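Pectinesterase (Aspergillus niger, PDB 5C1E) catalyses the hydrolysis of methyl esters of polygalacturonate in pectin, releasing methanol, and is probably involved in maceration and soft-rotting of plant tissue. Local coordinates at residues 10-13 against 17-20. Residues are numbered along the deposited sequence; the frame is centred on the assembly and turned at random.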
ATOM      1  N   CYS A  10       9.664 -20.235  11.848  1.00 22.74           N
ATOM      2  CA  CYS A  10       8.341 -19.622  11.722  1.00 23.92           C
ATOM      3  C   CYS A  10       7.237 -20.537  12.219  1.00 22.19           C
ATOM      4  O   CYS A  10       7.335 -21.746  12.094  1.00 22.84           O
ATOM      5  CB  CYS A  10       8.030 -19.184  10.281  1.00 24.40           C
ATOM      6  SG  CYS A  10       9.197 -17.986   9.602  1.00 29.69           S
ATOM      7  N   LEU A  11       6.190 -19.933  12.768  1.00 21.47           N
ATOM      8  CA  LEU A  11       4.943 -20.628  13.082  1.00 21.61           C
ATOM      9  C   LEU A  11       4.237 -20.936  11.753  1.00 21.04           C
ATOM     10  O   LEU A  11       4.393 -20.186  10.788  1.00 20.06           O
ATOM     11  CB  LEU A  11       4.034 -19.752  13.941  1.00 22.62           C
ATOM     12  CG  LEU A  11       4.372 -19.488  15.415  1.00 24.00           C
ATOM     13  CD1 LEU A  11       5.723 -18.837  15.588  1.00 25.47           C
ATOM     14  CD2 LEU A  11       3.294 -18.624  16.047  1.00 24.06           C
ATOM     15  N   THR A  12       3.461 -22.016  11.702  1.00 19.34           N
ATOM     16  CA  THR A  12       2.807 -22.401  10.445  1.00 18.66           C
ATOM     17  C   THR A  12       1.296 -22.312  10.540  1.00 18.09           C
ATOM     18  O   THR A  12       0.711 -22.816  11.489  1.00 18.26           O
ATOM     19  CB  THR A  12       3.133 -23.822  10.026  1.00 18.90           C
ATOM     20  OG1 THR A  12       2.786 -24.721  11.089  1.00 19.52           O
ATOM     21  CG2 THR A  12       4.620 -23.961   9.685  1.00 19.10           C
ATOM     22  N   VAL A  13       0.687 -21.716   9.521  1.00 17.50           N
ATOM     23  CA  VAL A  13      -0.755 -21.621   9.394  1.00 16.85           C
ATOM     24  C   VAL A  13      -1.159 -22.341   8.122  1.00 17.38           C
ATOM     25  O   VAL A  13      -0.513 -22.171   7.095  1.00 17.41           O
ATOM     26  CB  VAL A  13      -1.223 -20.163   9.262  1.00 16.93           C
ATOM     27  CG1 VAL A  13      -2.719 -20.107   8.990  1.00 16.63           C
ATOM     28  CG2 VAL A  13      -0.882 -19.365  10.526  1.00 17.23           C
ATOM     29  N   GLY A  17      -1.052 -27.143   8.840  1.00 19.79           N
ATOM     30  CA  GLY A  17      -0.107 -26.484   9.729  1.00 19.11           C
ATOM     31  C   GLY A  17      -0.499 -26.564  11.202  1.00 19.22           C
ATOM     32  O   GLY A  17      -1.504 -27.194  11.587  1.00 19.60           O
ATOM     33  N   THR A  18       0.279 -25.887  12.029  1.00 18.73           N
ATOM     34  CA  THR A  18       0.044 -25.865  13.457  1.00 19.15           C
ATOM     35  C   THR A  18      -1.246 -25.128  13.835  1.00 18.82           C
ATOM     36  O   THR A  18      -1.947 -25.527  14.790  1.00 18.92           O
ATOM     37  CB  THR A  18       1.247 -25.251  14.170  1.00 19.68           C
ATOM     38  OG1 THR A  18       2.421 -25.992  13.808  1.00 20.42           O
ATOM     39  CG2 THR A  18       1.059 -25.279  15.686  1.00 20.13           C
ATOM     40  N   TYR A  19      -1.541 -24.057  13.100  1.00 18.92           N
ATOM     41  CA  TYR A  19      -2.731 -23.229  13.327  1.00 19.04           C
ATOM     42  C   TYR A  19      -3.604 -23.205  12.073  1.00 20.09           C
ATOM     43  O   TYR A  19      -3.088 -23.144  10.956  1.00 19.40           O
ATOM     44  CB  TYR A  19      -2.321 -21.805  13.711  1.00 19.55           C
ATOM     45  CG  TYR A  19      -1.260 -21.788  14.800  1.00 19.64           C
ATOM     46  CD1 TYR A  19      -1.620 -21.932  16.134  1.00 20.32           C
ATOM     47  CD2 TYR A  19       0.097 -21.701  14.488  1.00 20.19           C
ATOM     48  CE1 TYR A  19      -0.675 -21.930  17.145  1.00 19.84           C
ATOM     49  CE2 TYR A  19       1.065 -21.723  15.488  1.00 20.57           C
ATOM     50  CZ  TYR A  19       0.662 -21.823  16.826  1.00 20.48           C
ATOM     51  OH  TYR A  19       1.582 -21.856  17.849  1.00 20.35           O
ATOM     52  N   SER A  20      -4.919 -23.239  12.272  1.00 19.81           N
ATOM     53  CA  SER A  20      -5.872 -23.242  11.161  0.50 20.51           C
ATOM     54  C   SER A  20      -6.179 -21.832  10.658  1.00 20.73           C
ATOM     55  O   SER A  20      -6.539 -21.656   9.488  1.00 22.10           O
ATOM     56  CB  SER A  20      -7.177 -23.918  11.576  0.50 20.58           C
ATOM     57  OG  SER A  20      -7.723 -23.295  12.716  0.50 19.45           O
TER
HETATM   58  O   HOH W   1       3.968 -23.874  14.033  1.00 24.93           O
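The ring of Tyr-19 meets strand 11-13 along the CD2-CE2 side: the carbonyl oxygen of Thr-12 lies near the ring plane at its edge, 3.3 Å from Tyr-19 CD2, and Leu-11 approaches obliquely, its CD2 3.9 Å from Tyr-19 CE2. One face of the ring carries the methyl CG2 of Thr-18, set off toward the rim. With CG anti to the carbonyl carbon (chi1 -48°), the ring swings back beside its own backbone N, which sets the CD2-CE2 edge beside Thr-12 O and Leu-11.

The same Thr-12 carbonyl accepts the backbone hydrogen bond of the bridge, from Tyr-19 N to Thr-12 O at 3.0 Å; the donor lies in the carbonyl plane, with 155° at the hydrogen. A second bond is straighter: Thr-18 N donates to Thr-12 OG1 over 2.9 Å, with 167° at the hydrogen. Thr-18 OG1 lies 3.0 Å from Thr-12 OG1, where its proton is not settled; a water bridges Thr-18 OG1 and Thr-12 N, accepting from the latter.

Val-13 CA makes a CA-H...O contact of 3.2 Å with Tyr-19 O. Its CB points away overall from 17-20, yet CG1 lies 3.6 Å from Tyr-19 O, and the side chain packs on Ile-38 and Val-40. Tyr-19 and Val-13 also touch Ala-25 of helix 22-29, and a disulfide ties Cys-10 to Cys-37.

Val-13 and Tyr-19 form a single beta bridge, their CA atoms 4.7 Å apart; the chain loops round and runs briefly alongside in the same direction, with no regular strand in 17-20. Strand 11-13 is an outermost member of its parallel sheet, beside 36-40; the arrangement is a surface loop connecting strand 11-13 to helix 22-29 in the right-handed parallel beta-helix fold of pectin methylesterases.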